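Local coordinates for protein glycosyl hydrolase, family 8 (Clostridium perfringens, PDB 3REN) that probably hydrolyses alpha-glucans as an alpha-amylase, on an (alpha/alpha)6-barrel fold of the glycoside hydrolase family 8 type, at residues I114-I119 / N144-H149; L93-I98 / D158-Y163. All blocks are in the same frame, centred on the assembly; numbering follows the deposited sequence.

Contact 1. Residues I114-I119 / N144-H149; sequences IDELRI and NSLLKH
Leu146 reaches across from helix 133-150 to the side chains of Leu117 and Glu116 on helix 113-130, packing two consecutive helices of the (alpha/alpha)6 barrel against each other. Its two methyl groups divide the work. CD1 lies 3.7 Å from Leu117 CD2 and also close to Leu117 CG, while CD2 lies across Glu116 CB and CG, 4.0 Å from Glu116 CG. All three residues are buried, and the CA atoms of Glu116 and Leu146, 7.8 Å apart, mark the closest approach of the two backbones. Leucine suits the place because its forked end lets one residue touch two neighbours. Leu117 does not aim its CB at the other helix; with CG anti to the carbonyl carbon (chi1 -72°), its end nevertheless swings over to meet Leu146.

Glu116 plays a double part. Its CB and CG serve as apolar surface for Leu146, and a chain bent at chi2 (-59°) turns the carboxylate away to accept a hydrogen bond through OE1 from the backbone N of Ile98, which gives buried Glu116 OE1 a partner. Leu146 also touches Thr113 and Ile120 of the same helix as Glu116; further out, Leu147 packs on helix 188-201.

On another side of helix 113-130, Asp115 and Arg118 face helix 62-74 and pair with each other. In this salt bridge Arg118 NH1 approaches the anti side of Asp115 OD1 at 3.2 Å, with the oxygen only 2° out of the guanidinium plane.

Contact 2. Residues L93-I98 / D158-Y163; sequences LKNGLI and DYIDNY
Leu97 and Ile160 make the apolar part of this contact, in which the loop 93-98 lies against the end of strand 155-160. Leu97 CD1 sits over the branch point of the isoleucine, 4.0 Å from Ile160 CG2 and about as close to its CB, CG1 and CD1, and the two side chains cross at about a right angle. Both are buried, as suits aliphatic residues packed between the loop and the strand. Asn95 ND2 passes Ile160 CG2 at van der Waals distance, at the border of the apolar contact.

The polar link runs through water. Asn95 ND2 donates to two waters: one, at 2.8 Å from ND2, donates in turn to Asp161 O at 3.0 Å from the water; the other reaches Ile160 O by a weak bond. An amide suits this place because its NH2 can serve both waters while OD1 faces back into its own loop. There Asn95 OD1 takes the backbone N of Leu97 at 3.1 Å in an Asx turn, the donor lying 40° out of the carbonyl plane. A chi1 of 64° sets CG between the backbone N and the carbonyl carbon, which brings OD1 round to Leu97 N.

Backbone bonds shape the loop: Leu93 N donates to Leu97 O at 2.7 Å, and Gly96 N to Leu93 O, closing a type I turn. At the positive phi of Gly96 (90°) a CB would press on Asn95 O, hence glycine. By side-chain bonds Asp161 builds its own Asx turn, OD1 accepting from Tyr163 N, while OD2 receives Tyr159 OH at 2.8 Å.

Ile160 also pairs its backbone with Ser111 of strand 111-112 and touches Ala150 of helix 133-150 and Thr113 of helix 113-130, while Leu97 packs on Ser111, Glu116 and Ser145, wedging the loop between those two helices and the small antiparallel sheet.

How the contacts relate
The centres of the two contacts lie about 9 Å apart, on the same side of the chain's centre. Along the chain, 93-98 comes first, then 114-119 and 144-149, and finally 158-163, so contact 2 brackets contact 1. Helices 113-130 and 133-150 supply contact 1, whereas contact 2 lies beside them, where the loop after helix 78-89 meets strand 155-160, the middle strand of a three-stranded antiparallel sheet. The loop is attached to helix 113-130 through Ile98 and reaches helix 133-150 where Asn95 O lies near Ser145 OG. It thus joins these two barrel helices to the sheet that holds strand 155-160.

Contact 1. Residues I114-I119 / N144-H149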
loop_
_atom_site.group_PDB
_atom_site.type_symbol
_atom_site.label_atom_id
_atom_site.label_comp_id
_atom_site.label_asym_id
_atom_site.label_seq_id
_atom_site.Cartn_x
_atom_site.Cartn_y
_atom_site.Cartn_z
ATOM N N ILE A 114 -0.073 -6.741 6.876
ATOM C CA ILE A 114 0.290 -6.018 5.665
ATOM C C ILE A 114 1.355 -4.962 5.960
ATOM O O ILE A 114 2.256 -4.767 5.147
ATOM C CB ILE A 114 -0.970 -5.392 4.982
ATOM C CG1 ILE A 114 -0.604 -4.811 3.602
ATOM C CG2 ILE A 114 -1.610 -4.342 5.930
ATOM C CD1 ILE A 114 -1.778 -4.139 2.786
ATOM N N ASP A 115 1.266 -4.278 7.107
ATOM C CA ASP A 115 2.280 -3.289 7.445
ATOM C C ASP A 115 3.644 -3.951 7.712
ATOM O O ASP A 115 4.689 -3.379 7.356
ATOM C CB ASP A 115 1.937 -2.475 8.691
ATOM C CG ASP A 115 0.631 -1.745 8.602
ATOM O OD1 ASP A 115 0.218 -1.327 7.499
ATOM O OD2 ASP A 115 0.034 -1.552 9.686
ATOM N N GLU A 116 3.632 -5.112 8.366
ATOM C CA GLU A 116 4.864 -5.835 8.673
ATOM C C GLU A 116 5.521 -6.245 7.370
ATOM O O GLU A 116 6.709 -6.046 7.188
ATOM C CB GLU A 116 4.598 -7.096 9.521
ATOM C CG GLU A 116 3.658 -6.869 10.704
ATOM C CD GLU A 116 4.226 -5.813 11.633
ATOM O OE1 GLU A 116 5.479 -5.780 11.774
ATOM O OE2 GLU A 116 3.447 -5.030 12.213
ATOM N N LEU A 117 4.726 -6.797 6.449
ATOM C CA LEU A 117 5.278 -7.290 5.202
ATOM C C LEU A 117 5.788 -6.127 4.319
ATOM O O LEU A 117 6.757 -6.312 3.609
ATOM C CB LEU A 117 4.265 -8.159 4.437
ATOM C CG LEU A 117 3.989 -9.543 5.053
ATOM C CD1 LEU A 117 2.723 -10.176 4.457
ATOM C CD2 LEU A 117 5.163 -10.450 4.843
ATOM N N ARG A 118 5.117 -4.962 4.346
ATOM C CA ARG A 118 5.569 -3.803 3.579
ATOM C C ARG A 118 6.946 -3.318 4.055
ATOM O O ARG A 118 7.785 -2.906 3.243
ATOM C CB ARG A 118 4.590 -2.650 3.696
ATOM C CG ARG A 118 4.865 -1.498 2.729
ATOM C CD ARG A 118 3.929 -0.319 2.938
ATOM N NE ARG A 118 2.519 -0.610 2.617
ATOM C CZ ARG A 118 1.561 -0.856 3.513
ATOM N NH1 ARG A 118 1.823 -0.909 4.816
ATOM N NH2 ARG A 118 0.317 -1.076 3.102
ATOM N N ILE A 119 7.149 -3.324 5.364
ATOM C CA ILE A 119 8.419 -2.960 5.990
ATOM C C ILE A 119 9.534 -3.977 5.729
ATOM O O ILE A 119 10.678 -3.599 5.440
ATOM C CB ILE A 119 8.193 -2.659 7.494
ATOM C CG1 ILE A 119 7.454 -1.310 7.579
ATOM C CG2 ILE A 119 9.581 -2.565 8.267
ATOM C CD1 ILE A 119 6.854 -0.935 8.910
ATOM N N ASN A 144 10.355 -13.564 11.292
ATOM C CA ASN A 144 10.280 -14.677 12.255
ATOM C C ASN A 144 9.152 -14.463 13.268
ATOM O O ASN A 144 8.455 -15.422 13.660
ATOM C CB ASN A 144 11.638 -14.915 12.967
ATOM C CG ASN A 144 12.682 -15.606 12.056
ATOM O OD1 ASN A 144 12.343 -16.299 11.120
ATOM N ND2 ASN A 144 13.959 -15.429 12.371
ATOM N N SER A 145 8.968 -13.215 13.685
ATOM C CA SER A 145 7.843 -12.842 14.547
ATOM C C SER A 145 6.480 -13.008 13.877
ATOM O O SER A 145 5.501 -13.355 14.537
ATOM C CB SER A 145 7.997 -11.401 15.019
ATOM O OG SER A 145 9.169 -11.283 15.785
ATOM N N LEU A 146 6.404 -12.738 12.577
ATOM C CA LEU A 146 5.164 -13.005 11.821
ATOM C C LEU A 146 4.871 -14.491 11.829
ATOM O O LEU A 146 3.723 -14.885 12.044
ATOM C CB LEU A 146 5.255 -12.558 10.369
ATOM C CG LEU A 146 4.830 -11.161 9.970
ATOM C CD1 LEU A 146 5.118 -10.989 8.478
ATOM C CD2 LEU A 146 3.367 -10.883 10.337
ATOM N N LEU A 147 5.900 -15.309 11.603
ATOM C CA LEU A 147 5.727 -16.783 11.582
ATOM C C LEU A 147 5.299 -17.349 12.938
ATOM O O LEU A 147 4.459 -18.256 13.005
ATOM C CB LEU A 147 6.995 -17.495 11.130
ATOM C CG LEU A 147 7.265 -17.359 9.636
ATOM C CD1 LEU A 147 8.599 -17.966 9.328
ATOM C CD2 LEU A 147 6.173 -17.990 8.770
ATOM N N LYS A 148 5.920 -16.831 13.982
ATOM C CA LYS A 148 5.602 -17.186 15.349
ATOM C C LYS A 148 4.223 -16.729 15.820
ATOM O O LYS A 148 3.585 -17.411 16.622
ATOM C CB LYS A 148 6.677 -16.650 16.298
ATOM C CG LYS A 148 6.427 -16.969 17.763
ATOM N N HIS A 149 3.785 -15.552 15.373
ATOM C CA HIS A 149 2.627 -14.928 15.990
ATOM C C HIS A 149 1.404 -14.793 15.103
ATOM O O HIS A 149 0.296 -14.564 15.612
ATOM C CB HIS A 149 2.978 -13.550 16.538
ATOM C CG HIS A 149 3.997 -13.579 17.629
ATOM N ND1 HIS A 149 3.802 -14.262 18.810
ATOM C CD2 HIS A 149 5.233 -13.034 17.710
ATOM C CE1 HIS A 149 4.868 -14.115 19.582
ATOM N NE2 HIS A 149 5.749 -13.375 18.935
#

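Contact 2. Residues L93-I98 / D158-Y163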
loop_
_atom_site.group_PDB
_atom_site.type_symbol
_atom_site.label_atom_id
_atom_site.label_comp_id
_atom_site.label_asym_id
_atom_site.label_seq_id
_atom_site.Cartn_x
_atom_site.Cartn_y
_atom_site.Cartn_z
ATOM N N LEU A 93 7.360 -3.720 18.857
ATOM C CA LEU A 93 6.711 -4.122 20.104
ATOM C C LEU A 93 7.472 -5.287 20.737
ATOM O O LEU A 93 8.415 -5.810 20.139
ATOM C CB LEU A 93 5.241 -4.469 19.847
ATOM C CG LEU A 93 4.287 -3.370 19.341
ATOM C CD1 LEU A 93 2.950 -4.001 18.864
ATOM C CD2 LEU A 93 4.032 -2.320 20.388
ATOM N N LYS A 94 7.045 -5.733 21.923
ATOM C CA LYS A 94 7.749 -6.833 22.602
ATOM C C LYS A 94 7.622 -8.119 21.821
ATOM O O LYS A 94 8.500 -8.966 21.882
ATOM C CB LYS A 94 7.219 -7.051 24.036
ATOM N N ASN A 95 6.551 -8.302 21.056
ATOM C CA ASN A 95 6.498 -9.535 20.243
ATOM C C ASN A 95 7.366 -9.554 18.962
ATOM O O ASN A 95 7.329 -10.534 18.202
ATOM C CB ASN A 95 5.041 -9.936 19.940
ATOM C CG ASN A 95 4.321 -8.917 19.097
ATOM O OD1 ASN A 95 4.926 -7.937 18.606
ATOM N ND2 ASN A 95 3.025 -9.122 18.916
ATOM N N GLY A 96 8.120 -8.467 18.714
ATOM C CA GLY A 96 8.959 -8.314 17.503
ATOM C C GLY A 96 8.274 -7.666 16.279
ATOM O O GLY A 96 8.906 -7.424 15.248
ATOM N N LEU A 97 6.979 -7.407 16.375
ATOM C CA LEU A 97 6.233 -6.817 15.280
ATOM C C LEU A 97 6.232 -5.315 15.451
ATOM O O LEU A 97 6.360 -4.804 16.565
ATOM C CB LEU A 97 4.794 -7.357 15.241
ATOM C CG LEU A 97 4.646 -8.859 14.906
ATOM C CD1 LEU A 97 3.157 -9.233 14.828
ATOM C CD2 LEU A 97 5.411 -9.314 13.600
ATOM N N ILE A 98 6.116 -4.609 14.337
ATOM C CA ILE A 98 5.932 -3.175 14.354
ATOM C C ILE A 98 4.482 -2.841 14.660
ATOM O O ILE A 98 3.565 -3.432 14.101
ATOM C CB ILE A 98 6.333 -2.548 13.018
ATOM C CG1 ILE A 98 7.726 -3.044 12.566
ATOM C CG2 ILE A 98 6.239 -1.023 13.095
ATOM C CD1 ILE A 98 8.872 -2.966 13.714
ATOM N N ASP A 158 -4.612 -11.419 9.563
ATOM C CA ASP A 158 -4.454 -9.993 9.444
ATOM C C ASP A 158 -3.975 -9.346 10.711
ATOM O O ASP A 158 -3.161 -8.429 10.652
ATOM C CB ASP A 158 -5.786 -9.298 9.125
ATOM C CG ASP A 158 -6.304 -9.586 7.718
ATOM O OD1 ASP A 158 -5.567 -10.135 6.843
ATOM O OD2 ASP A 158 -7.487 -9.237 7.486
ATOM N N TYR A 159 -4.569 -9.737 11.842
ATOM C CA TYR A 159 -4.540 -8.901 13.061
ATOM C C TYR A 159 -3.798 -9.650 14.153
ATOM O O TYR A 159 -3.963 -10.852 14.300
ATOM C CB TYR A 159 -5.988 -8.523 13.504
ATOM C CG TYR A 159 -6.037 -7.820 14.858
ATOM C CD1 TYR A 159 -5.995 -6.440 14.967
ATOM C CD2 TYR A 159 -6.046 -8.570 16.030
ATOM C CE1 TYR A 159 -6.018 -5.830 16.219
ATOM C CE2 TYR A 159 -6.045 -7.991 17.246
ATOM C CZ TYR A 159 -6.040 -6.640 17.357
ATOM O OH TYR A 159 -6.027 -6.144 18.640
ATOM N N ILE A 160 -2.949 -8.943 14.898
ATOM C CA ILE A 160 -2.159 -9.568 15.987
ATOM C C ILE A 160 -2.062 -8.526 17.106
ATOM O O ILE A 160 -1.764 -7.357 16.835
ATOM C CB ILE A 160 -0.699 -9.972 15.600
ATOM C CG1 ILE A 160 -0.602 -10.781 14.294
ATOM C CG2 ILE A 160 0.001 -10.732 16.773
ATOM C CD1 ILE A 160 -0.359 -9.895 12.996
ATOM N N ASP A 161 -2.367 -8.934 18.344
ATOM C CA ASP A 161 -2.068 -8.105 19.505
ATOM C C ASP A 161 -1.322 -8.905 20.568
ATOM O O ASP A 161 -0.857 -10.013 20.309
ATOM C CB ASP A 161 -3.292 -7.339 20.041
ATOM C CG ASP A 161 -4.388 -8.259 20.619
ATOM O OD1 ASP A 161 -4.130 -9.445 20.875
ATOM O OD2 ASP A 161 -5.523 -7.793 20.788
ATOM N N ASN A 162 -1.151 -8.334 21.751
ATOM C CA ASN A 162 -0.377 -9.034 22.797
ATOM C C ASN A 162 -1.092 -10.296 23.345
ATOM O O ASN A 162 -0.447 -11.170 23.941
ATOM C CB ASN A 162 -0.003 -8.073 23.924
ATOM C CG ASN A 162 -1.191 -7.339 24.463
ATOM O OD1 ASN A 162 -2.007 -6.807 23.714
ATOM N ND2 ASN A 162 -1.321 -7.326 25.776
ATOM N N TYR A 163 -2.389 -10.423 23.070
ATOM C CA TYR A 163 -3.199 -11.522 23.612
ATOM C C TYR A 163 -3.367 -12.665 22.625
ATOM O O TYR A 163 -3.433 -13.822 23.012
ATOM C CB TYR A 163 -4.530 -10.961 24.058
ATOM C CG TYR A 163 -5.477 -11.906 24.798
ATOM C CD1 TYR A 163 -6.592 -12.443 24.141
ATOM C CD2 TYR A 163 -5.302 -12.211 26.165
ATOM C CE1 TYR A 163 -7.502 -13.273 24.803
ATOM C CE2 TYR A 163 -6.231 -13.047 26.843
ATOM C CZ TYR A 163 -7.319 -13.570 26.141
ATOM O OH TYR A 163 -8.243 -14.403 26.757
HETATM O O HOH W 1 1.267 -7.069 17.704
HETATM O O HOH W 2 1.812 -11.291 20.209
#